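Local coordinates for SusD superfamily protein (Bacteroides fragilis NCTC 9343, PDB 3NQP), which probably binds sugars at the outer membrane, as a SusD-family protein and probable lipoprotein that would pass glycans on to a partner transporter, at residues G122-G136 and L206-T219. Numbering follows the deposited sequence.
Sequences GLRAFYYFDLYRIYG and LMGEVYLWTSKVTT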
ATOM      1  N   GLY A 122      16.580  -6.999  -2.332  1.00 14.12           N
ATOM      2  CA  GLY A 122      15.552  -6.027  -2.022  1.00 10.27           C
ATOM      3  C   GLY A 122      14.163  -6.641  -1.928  1.00 12.12           C
ATOM      4  O   GLY A 122      13.366  -6.300  -1.044  1.00 13.40           O
ATOM      5  N   LEU A 123      13.835  -7.491  -2.885  1.00 12.03           N
ATOM      6  CA  LEU A 123      12.529  -8.113  -2.947  1.00 10.96           C
ATOM      7  C   LEU A 123      12.351  -9.152  -1.867  1.00 10.66           C
ATOM      8  O   LEU A 123      11.226  -9.355  -1.377  1.00 11.56           O
ATOM      9  CB  LEU A 123      12.305  -8.741  -4.324  1.00 10.79           C
ATOM     10  CG  LEU A 123      12.057  -7.757  -5.466  1.00 12.45           C
ATOM     11  CD1 LEU A 123      11.934  -8.531  -6.823  1.00 14.98           C
ATOM     12  CD2 LEU A 123      10.836  -6.854  -5.256  1.00 11.92           C
ATOM     13  N   ARG A 124      13.438  -9.785  -1.434  1.00 11.87           N
ATOM     14  CA  ARG A 124      13.297 -10.746  -0.348  1.00 11.64           C
ATOM     15  C   ARG A 124      12.985  -9.992   0.961  1.00 11.67           C
ATOM     16  O   ARG A 124      12.133 -10.440   1.739  1.00 12.61           O
ATOM     17  CB  ARG A 124      14.507 -11.634  -0.159  1.00 11.76           C
ATOM     18  CG  ARG A 124      14.224 -12.794   0.776  1.00 12.71           C
ATOM     19  CD  ARG A 124      15.325 -13.861   0.633  1.00 14.13           C
ATOM     20  NE  ARG A 124      16.602 -13.379   1.160  1.00 16.37           N
ATOM     21  CZ  ARG A 124      17.723 -14.100   1.179  1.00 15.13           C
ATOM     22  NH1 ARG A 124      17.738 -15.331   0.672  1.00 16.51           N
ATOM     23  NH2 ARG A 124      18.820 -13.607   1.723  1.00 18.34           N
ATOM     24  N   ALA A 125      13.616  -8.836   1.164  1.00 12.26           N
ATOM     25  CA  ALA A 125      13.243  -7.938   2.248  1.00 12.53           C
ATOM     26  C   ALA A 125      11.763  -7.515   2.148  1.00 12.06           C
ATOM     27  O   ALA A 125      11.057  -7.431   3.142  1.00 10.90           O
ATOM     28  CB  ALA A 125      14.128  -6.670   2.230  1.00 11.38           C
ATOM     29  N   PHE A 126      11.342  -7.150   0.944  1.00 11.65           N
ATOM     30  CA  PHE A 126       9.999  -6.675   0.721  1.00 14.50           C
ATOM     31  C   PHE A 126       8.969  -7.699   1.185  1.00 12.28           C
ATOM     32  O   PHE A 126       8.042  -7.367   1.909  1.00 12.43           O
ATOM     33  CB  PHE A 126       9.807  -6.353  -0.754  1.00 13.45           C
ATOM     34  CG  PHE A 126       8.414  -5.973  -1.104  1.00 11.58           C
ATOM     35  CD1 PHE A 126       8.002  -4.665  -0.982  1.00 17.27           C
ATOM     36  CD2 PHE A 126       7.526  -6.916  -1.564  1.00 19.13           C
ATOM     37  CE1 PHE A 126       6.728  -4.306  -1.308  1.00 14.89           C
ATOM     38  CE2 PHE A 126       6.234  -6.568  -1.898  1.00 21.81           C
ATOM     39  CZ  PHE A 126       5.835  -5.250  -1.763  1.00 17.56           C
ATOM     40  N   TYR A 127       9.117  -8.932   0.728  1.00 11.19           N
ATOM     41  CA  TYR A 127       8.181  -9.964   1.075  1.00 13.66           C
ATOM     42  C   TYR A 127       8.243 -10.250   2.574  1.00 13.23           C
ATOM     43  O   TYR A 127       7.226 -10.338   3.229  1.00  9.46           O
ATOM     44  CB  TYR A 127       8.469 -11.245   0.302  1.00 13.29           C
ATOM     45  CG  TYR A 127       7.989 -11.252  -1.143  1.00 14.02           C
ATOM     46  CD1 TYR A 127       6.641 -11.051  -1.476  1.00 13.01           C
ATOM     47  CD2 TYR A 127       8.867 -11.516  -2.174  1.00 18.36           C
ATOM     48  CE1 TYR A 127       6.196 -11.102  -2.822  1.00 18.27           C
ATOM     49  CE2 TYR A 127       8.428 -11.583  -3.512  1.00 18.22           C
ATOM     50  CZ  TYR A 127       7.114 -11.393  -3.832  1.00 18.38           C
ATOM     51  OH  TYR A 127       6.732 -11.481  -5.167  1.00 15.03           O
ATOM     52  N   TYR A 128       9.440 -10.373   3.125  1.00 10.39           N
ATOM     53  CA  TYR A 128       9.520 -10.681   4.550  1.00 12.17           C
ATOM     54  C   TYR A 128       8.980  -9.568   5.452  1.00 11.41           C
ATOM     55  O   TYR A 128       8.562  -9.840   6.572  1.00 16.72           O
ATOM     56  CB  TYR A 128      10.943 -11.102   4.957  1.00 12.20           C
ATOM     57  CG  TYR A 128      11.154 -12.607   4.795  1.00  9.23           C
ATOM     58  CD1 TYR A 128      10.481 -13.530   5.605  1.00 17.30           C
ATOM     59  CD2 TYR A 128      11.979 -13.091   3.834  1.00 11.11           C
ATOM     60  CE1 TYR A 128      10.648 -14.916   5.445  1.00 16.10           C
ATOM     61  CE2 TYR A 128      12.193 -14.476   3.682  1.00 13.05           C
ATOM     62  CZ  TYR A 128      11.530 -15.382   4.489  1.00 21.96           C
ATOM     63  OH  TYR A 128      11.758 -16.747   4.324  1.00 20.58           O
ATOM     64  N   PHE A 129       8.992  -8.326   4.975  1.00 11.53           N
ATOM     65  CA  PHE A 129       8.490  -7.185   5.752  1.00 13.06           C
ATOM     66  C   PHE A 129       6.951  -7.203   5.788  1.00 11.88           C
ATOM     67  O   PHE A 129       6.360  -6.878   6.829  1.00 12.70           O
ATOM     68  CB  PHE A 129       9.043  -5.864   5.198  1.00 12.17           C
ATOM     69  CG  PHE A 129       8.618  -4.620   5.963  1.00  9.60           C
ATOM     70  CD1 PHE A 129       8.719  -4.541   7.335  1.00 13.19           C
ATOM     71  CD2 PHE A 129       8.136  -3.507   5.271  1.00 13.51           C
ATOM     72  CE1 PHE A 129       8.351  -3.389   8.011  1.00 12.65           C
ATOM     73  CE2 PHE A 129       7.762  -2.358   5.922  1.00 12.23           C
ATOM     74  CZ  PHE A 129       7.879  -2.292   7.322  1.00 17.55           C
ATOM     75  N   ASP A 130       6.300  -7.583   4.687  1.00 12.70           N
ATOM     76  CA  ASP A 130       4.850  -7.869   4.735  1.00  9.61           C
ATOM     77  C   ASP A 130       4.586  -9.010   5.748  1.00 12.36           C
ATOM     78  O   ASP A 130       3.688  -8.887   6.613  1.00 10.13           O
ATOM     79  CB  ASP A 130       4.286  -8.211   3.371  1.00 12.06           C
ATOM     80  CG  ASP A 130       3.825  -6.958   2.561  1.00 15.23           C
ATOM     81  OD1 ASP A 130       4.055  -5.813   3.003  1.00 16.59           O
ATOM     82  OD2 ASP A 130       3.260  -7.156   1.476  1.00 15.88           O
ATOM     83  N   LEU A 131       5.343 -10.106   5.654  1.00  9.11           N
ATOM     84  CA  LEU A 131       5.120 -11.236   6.563  1.00  9.34           C
ATOM     85  C   LEU A 131       5.324 -10.803   8.019  1.00 10.12           C
ATOM     86  O   LEU A 131       4.547 -11.174   8.901  1.00 12.85           O
ATOM     87  CB  LEU A 131       6.008 -12.438   6.202  1.00 10.34           C
ATOM     88  CG  LEU A 131       5.619 -13.156   4.887  1.00  9.72           C
ATOM     89  CD1 LEU A 131       6.646 -14.179   4.575  1.00 11.52           C
ATOM     90  CD2 LEU A 131       4.243 -13.814   4.908  1.00  7.26           C
ATOM     91  N   TYR A 132       6.334  -9.973   8.281  1.00 10.16           N
ATOM     92  CA  TYR A 132       6.573  -9.478   9.670  1.00 10.94           C
ATOM     93  C   TYR A 132       5.443  -8.595  10.177  1.00 11.50           C
ATOM     94  O   TYR A 132       5.019  -8.711  11.315  1.00  9.62           O
ATOM     95  CB  TYR A 132       7.904  -8.719   9.721  1.00 12.42           C
ATOM     96  CG  TYR A 132       8.267  -7.993  10.975  1.00 10.19           C
ATOM     97  CD1 TYR A 132       7.762  -6.738  11.237  1.00 12.45           C
ATOM     98  CD2 TYR A 132       9.122  -8.583  11.932  1.00 13.36           C
ATOM     99  CE1 TYR A 132       8.097  -6.047  12.368  1.00 10.70           C
ATOM    100  CE2 TYR A 132       9.504  -7.886  13.084  1.00 12.38           C
ATOM    101  CZ  TYR A 132       8.990  -6.608  13.295  1.00 19.51           C
ATOM    102  OH  TYR A 132       9.331  -5.873  14.408  1.00 14.98           O
ATOM    103  N   ARG A 133       4.946  -7.685   9.337  1.00 12.41           N
ATOM    104  CA  ARG A 133       3.863  -6.809   9.765  1.00 10.84           C
ATOM    105  C   ARG A 133       2.521  -7.517   9.942  1.00 11.06           C
ATOM    106  O   ARG A 133       1.686  -7.112  10.754  1.00 11.14           O
ATOM    107  CB  ARG A 133       3.723  -5.644   8.793  1.00 10.27           C
ATOM    108  CG  ARG A 133       4.949  -4.727   8.843  1.00 12.23           C
ATOM    109  CD  ARG A 133       4.751  -3.484   7.974  1.00 15.33           C
ATOM    110  NE  ARG A 133       4.744  -3.832   6.576  1.00 13.19           N
ATOM    111  CZ  ARG A 133       4.602  -2.963   5.595  1.00 12.72           C
ATOM    112  NH1 ARG A 133       4.492  -1.658   5.853  1.00 14.86           N
ATOM    113  NH2 ARG A 133       4.621  -3.391   4.355  1.00 15.07           N
ATOM    114  N   ILE A 134       2.304  -8.562   9.160  1.00  9.67           N
ATOM    115  CA  ILE A 134       1.061  -9.319   9.224  1.00 11.46           C
ATOM    116  C   ILE A 134       1.124 -10.371  10.329  1.00 10.45           C
ATOM    117  O   ILE A 134       0.212 -10.476  11.089  1.00 12.92           O
ATOM    118  CB  ILE A 134       0.769 -10.005   7.871  1.00 12.85           C
ATOM    119  CG1 ILE A 134       0.489  -8.960   6.801  1.00 10.99           C
ATOM    120  CG2 ILE A 134      -0.396 -11.077   7.959  1.00  8.31           C
ATOM    121  CD1 ILE A 134      -0.843  -8.231   6.971  1.00 12.71           C
ATOM    122  N   TYR A 135       2.217 -11.124  10.402  1.00 11.28           N
ATOM    123  CA  TYR A 135       2.299 -12.302  11.290  1.00 12.79           C
ATOM    124  C   TYR A 135       3.290 -12.164  12.441  1.00 13.87           C
ATOM    125  O   TYR A 135       3.207 -12.957  13.380  1.00 11.17           O
ATOM    126  CB  TYR A 135       2.721 -13.536  10.480  1.00 13.04           C
ATOM    127  CG  TYR A 135       1.723 -13.938   9.434  1.00 14.99           C
ATOM    128  CD1 TYR A 135       0.527 -14.520   9.786  1.00 16.97           C
ATOM    129  CD2 TYR A 135       1.967 -13.703   8.081  1.00 14.79           C
ATOM    130  CE1 TYR A 135      -0.415 -14.854   8.829  1.00 14.05           C
ATOM    131  CE2 TYR A 135       1.039 -14.044   7.118  1.00 14.05           C
ATOM    132  CZ  TYR A 135      -0.146 -14.628   7.488  1.00 16.51           C
ATOM    133  OH  TYR A 135      -1.080 -14.975   6.537  1.00 12.95           O
ATOM    134  N   GLY A 136       4.235 -11.218  12.360  1.00 10.72           N
ATOM    135  CA  GLY A 136       5.328 -11.158  13.325  1.00 14.93           C
ATOM    136  C   GLY A 136       6.389 -12.199  12.987  1.00 13.83           C
ATOM    137  O   GLY A 136       7.070 -12.116  11.960  1.00 11.71           O
ATOM    138  N   LEU A 206      11.988   1.340   0.858  1.00 12.08           N
ATOM    139  CA  LEU A 206      11.776   0.238   1.761  1.00 11.68           C
ATOM    140  C   LEU A 206      12.579   0.422   3.035  1.00 10.85           C
ATOM    141  O   LEU A 206      12.065   0.142   4.126  1.00 13.40           O
ATOM    142  CB  LEU A 206      12.091  -1.107   1.088  1.00 12.29           C
ATOM    143  CG  LEU A 206      11.759  -2.377   1.856  1.00 11.99           C
ATOM    144  CD1 LEU A 206      10.315  -2.390   2.360  1.00  7.37           C
ATOM    145  CD2 LEU A 206      12.012  -3.578   0.925  1.00 11.07           C
HETATM  146  N   MSE A 207      13.816   0.890   2.953  1.00 13.09           N
HETATM  147  CA  MSE A 207      14.583   1.086   4.199  1.00 10.57           C
HETATM  148  C   MSE A 207      13.940   2.180   5.031  1.00 10.75           C
HETATM  149  O   MSE A 207      13.856   2.080   6.240  1.00 11.26           O
HETATM  150  CB  MSE A 207      16.075   1.386   3.960  1.00 11.63           C
HETATM  151  CG  MSE A 207      16.815   0.271   3.292  1.00 14.58           C
HETATM  152 SE   MSE A 207      18.670   0.670   2.983  0.75 10.86          SE
HETATM  153  CE  MSE A 207      19.245   0.333   4.769  1.00 15.09           C
ATOM    154  N   GLY A 208      13.454   3.236   4.374  1.00 12.27           N
ATOM    155  CA  GLY A 208      12.729   4.270   5.083  1.00 10.68           C
ATOM    156  C   GLY A 208      11.508   3.710   5.791  1.00 11.37           C
ATOM    157  O   GLY A 208      11.231   4.079   6.928  1.00 12.32           O
ATOM    158  N   GLU A 209      10.786   2.810   5.124  1.00 10.46           N
ATOM    159  CA  GLU A 209       9.551   2.251   5.679  1.00 12.97           C
ATOM    160  C   GLU A 209       9.865   1.303   6.847  1.00 12.62           C
ATOM    161  O   GLU A 209       9.238   1.376   7.909  1.00 12.37           O
ATOM    162  CB  GLU A 209       8.755   1.506   4.598  1.00 14.22           C
ATOM    163  CG  GLU A 209       7.286   1.287   4.905  1.00 16.10           C
ATOM    164  CD  GLU A 209       6.576   0.628   3.732  1.00 19.95           C
ATOM    165  OE1 GLU A 209       7.206  -0.042   2.897  1.00 12.68           O
ATOM    166  OE2 GLU A 209       5.381   0.802   3.619  1.00 16.33           O
ATOM    167  N   VAL A 210      10.852   0.449   6.647  1.00 12.00           N
ATOM    168  CA  VAL A 210      11.256  -0.559   7.642  1.00 11.23           C
ATOM    169  C   VAL A 210      11.853   0.099   8.903  1.00 10.59           C
ATOM    170  O   VAL A 210      11.386  -0.161  10.013  1.00 11.73           O
ATOM    171  CB  VAL A 210      12.263  -1.563   7.048  1.00  9.65           C
ATOM    172  CG1 VAL A 210      12.939  -2.384   8.176  1.00  9.55           C
ATOM    173  CG2 VAL A 210      11.577  -2.492   5.998  1.00  9.62           C
ATOM    174  N   TYR A 211      12.817   1.002   8.732  1.00 10.05           N
ATOM    175  CA  TYR A 211      13.437   1.678   9.873  1.00 11.24           C
ATOM    176  C   TYR A 211      12.497   2.656  10.632  1.00 11.86           C
ATOM    177  O   TYR A 211      12.541   2.743  11.869  1.00  9.96           O
ATOM    178  CB  TYR A 211      14.780   2.328   9.483  1.00  9.05           C
ATOM    179  CG  TYR A 211      15.896   1.305   9.366  1.00  9.14           C
ATOM    180  CD1 TYR A 211      16.067   0.584   8.185  1.00 13.73           C
ATOM    181  CD2 TYR A 211      16.729   1.051  10.410  1.00 12.66           C
ATOM    182  CE1 TYR A 211      17.036  -0.333   8.052  1.00 13.17           C
ATOM    183  CE2 TYR A 211      17.741   0.088  10.314  1.00 13.95           C
ATOM    184  CZ  TYR A 211      17.884  -0.603   9.134  1.00 17.39           C
ATOM    185  OH  TYR A 211      18.850  -1.554   8.999  1.00 16.67           O
ATOM    186  N   LEU A 212      11.592   3.340   9.943  1.00 11.74           N
ATOM    187  CA  LEU A 212      10.583   4.067  10.671  1.00 10.11           C
ATOM    188  C   LEU A 212       9.711   3.141  11.518  1.00  9.94           C
ATOM    189  O   LEU A 212       9.414   3.421  12.676  1.00 10.12           O
ATOM    190  CB  LEU A 212       9.636   4.853   9.739  1.00 11.42           C
ATOM    191  CG  LEU A 212       8.584   5.660  10.500  1.00 13.40           C
ATOM    192  CD1 LEU A 212       9.161   6.693  11.520  1.00  8.27           C
ATOM    193  CD2 LEU A 212       7.675   6.358   9.437  1.00 10.71           C
ATOM    194  N   TRP A 213       9.241   2.072  10.902  1.00 11.04           N
ATOM    195  CA  TRP A 213       8.428   1.081  11.601  1.00 11.81           C
ATOM    196  C   TRP A 213       9.151   0.572  12.858  1.00 11.21           C
ATOM    197  O   TRP A 213       8.589   0.646  13.949  1.00 12.32           O
ATOM    198  CB  TRP A 213       8.072  -0.078  10.677  1.00 11.31           C
ATOM    199  CG  TRP A 213       7.265  -1.100  11.327  1.00 12.56           C
ATOM    200  CD1 TRP A 213       7.714  -2.028  12.275  1.00 10.90           C
ATOM    201  CD2 TRP A 213       5.849  -1.325  11.189  1.00 10.54           C
ATOM    202  NE1 TRP A 213       6.658  -2.808  12.688  1.00 14.09           N
ATOM    203  CE2 TRP A 213       5.513  -2.400  12.048  1.00  9.90           C
ATOM    204  CE3 TRP A 213       4.829  -0.739  10.407  1.00 14.68           C
ATOM    205  CZ2 TRP A 213       4.212  -2.894  12.148  1.00 10.26           C
ATOM    206  CZ3 TRP A 213       3.547  -1.249  10.508  1.00 10.00           C
ATOM    207  CH2 TRP A 213       3.256  -2.319  11.366  1.00 15.04           C
ATOM    208  N   THR A 214      10.392   0.116  12.724  1.00 10.11           N
ATOM    209  CA  THR A 214      11.079  -0.450  13.903  1.00 12.44           C
ATOM    210  C   THR A 214      11.431   0.633  14.927  1.00 12.09           C
ATOM    211  O   THR A 214      11.592   0.319  16.107  1.00 13.81           O
ATOM    212  CB  THR A 214      12.297  -1.317  13.528  1.00 11.10           C
ATOM    213  OG1 THR A 214      13.214  -0.540  12.766  1.00 13.38           O
ATOM    214  CG2 THR A 214      11.834  -2.528  12.662  1.00 12.65           C
ATOM    215  N   SER A 215      11.521   1.895  14.487  0.60 12.50           N
ATOM    216  CA  SER A 215      11.685   3.004  15.418  0.60 12.22           C
ATOM    217  C   SER A 215      10.522   3.124  16.429  0.60 13.64           C
ATOM    218  O   SER A 215      10.741   3.494  17.583  0.60 13.65           O
ATOM    219  CB  SER A 215      11.799   4.339  14.678  0.60 13.50           C
ATOM    220  OG  SER A 215      12.964   4.426  13.870  0.60 12.25           O
ATOM    221  N   LYS A 216       9.311   2.790  15.982  1.00 12.67           N
ATOM    222  CA  LYS A 216       8.096   3.082  16.695  1.00 10.88           C
ATOM    223  C   LYS A 216       7.273   1.904  17.223  1.00 11.89           C
ATOM    224  O   LYS A 216       6.503   2.066  18.174  1.00 12.17           O
ATOM    225  CB  LYS A 216       7.197   3.960  15.795  1.00 10.96           C
ATOM    226  CG  LYS A 216       7.775   5.348  15.640  1.00 16.46           C
ATOM    227  CD  LYS A 216       6.888   6.235  14.699  1.00  5.81           C
ATOM    228  CE  LYS A 216       5.572   6.619  15.308  1.00  8.98           C
ATOM    229  NZ  LYS A 216       5.025   7.816  14.527  1.00  6.25           N
ATOM    230  N   VAL A 217       7.429   0.739  16.614  1.00 12.52           N
ATOM    231  CA  VAL A 217       6.578  -0.427  16.890  1.00 13.11           C
ATOM    232  C   VAL A 217       7.394  -1.582  17.472  1.00 10.92           C
ATOM    233  O   VAL A 217       8.378  -1.995  16.895  1.00 11.85           O
ATOM    234  CB  VAL A 217       5.873  -0.928  15.602  1.00 10.72           C
ATOM    235  CG1 VAL A 217       4.794  -2.013  15.918  1.00  9.97           C
ATOM    236  CG2 VAL A 217       5.215   0.249  14.898  1.00 10.73           C
ATOM    237  N   THR A 218       6.944  -2.067  18.617  1.00 11.40           N
ATOM    238  CA  THR A 218       7.395  -3.328  19.212  1.00 10.71           C
ATOM    239  C   THR A 218       6.531  -4.482  18.703  1.00 11.16           C
ATOM    240  O   THR A 218       5.286  -4.430  18.779  1.00 12.71           O
ATOM    241  CB  THR A 218       7.334  -3.261  20.753  1.00 13.42           C
ATOM    242  OG1 THR A 218       8.275  -2.291  21.224  1.00 11.68           O
ATOM    243  CG2 THR A 218       7.652  -4.614  21.372  1.00 14.34           C
ATOM    244  N   THR A 219       7.161  -5.492  18.117  1.00 11.54           N
ATOM    245  CA  THR A 219       6.473  -6.760  17.817  1.00 13.97           C
ATOM    246  C   THR A 219       7.232  -7.879  18.497  1.00 16.04           C
ATOM    247  O   THR A 219       8.406  -8.081  18.216  1.00 13.55           O
ATOM    248  CB  THR A 219       6.384  -7.016  16.295  1.00 13.83           C
ATOM    249  OG1 THR A 219       5.799  -5.869  15.683  1.00 14.95           O
ATOM    250  CG2 THR A 219       5.486  -8.263  15.950  1.00 13.69           C
TER
HETATM  251  O   HOH W   1       4.458  -6.530  13.260  1.00 11.54           O
HETATM  252  O   HOH W   2       7.722  -4.081  15.084  1.00 13.40           O
HETATM  253  O   HOH W   3       6.162  -2.246   1.600  1.00 20.93           O
HETATM  254  O   HOH W   4       3.644  -1.123   2.807  1.00 45.12           O
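Phe129 drives into helix 206-216 as a knob among Leu206, Glu209, Val210 and Trp213, joining two helices of the TPR-like helical scaffold of the SusD fold, which run in the same general direction and cross at 35°. Leu206 answers as the return knob, its CD2 resting 3.6 Å from Gly122 O. Over one face of the Phe129 ring sits Val210 CG2, 3.5 Å from the centroid and nearly on the normal. The edge of that same ring points at the face of Trp213 in an edge-to-face pair, planes at 89°.

Arg133 is the chain to trace. With CG anti to the carbonyl carbon (chi1 -67°), it leaves CB to pass over Trp213: Arg133 CG lies 3.9 Å from Trp213 CZ2, and CD makes a CH-pi contact above the six-membered ring. A bend at chi3 then sets NE over the rim of the Phe129 face opposite Val210. At the tip, Arg133 NH2 takes Asp130 OD1 at 2.8 Å in a salt bridge, while Arg133 NH1 makes a long one, a weak hydrogen bond, to Glu209 OE2 at 3.4 Å, linking the two acids; Glu209 OE1 also bonds Tyr380. One water bridges Arg133 NH2 and Glu209 OE2; a second, bound to Glu209 OE1, reaches NH2 only weakly. Trp454 makes a cation-pi contact with Arg133.

Toward the helix ends, the Tyr132 ring brings its edge to Trp213 NE1. One water gathers Tyr132 OH, Val217 O and Thr219 OG1, and accepts from Trp213 NE1 at 2.9 Å.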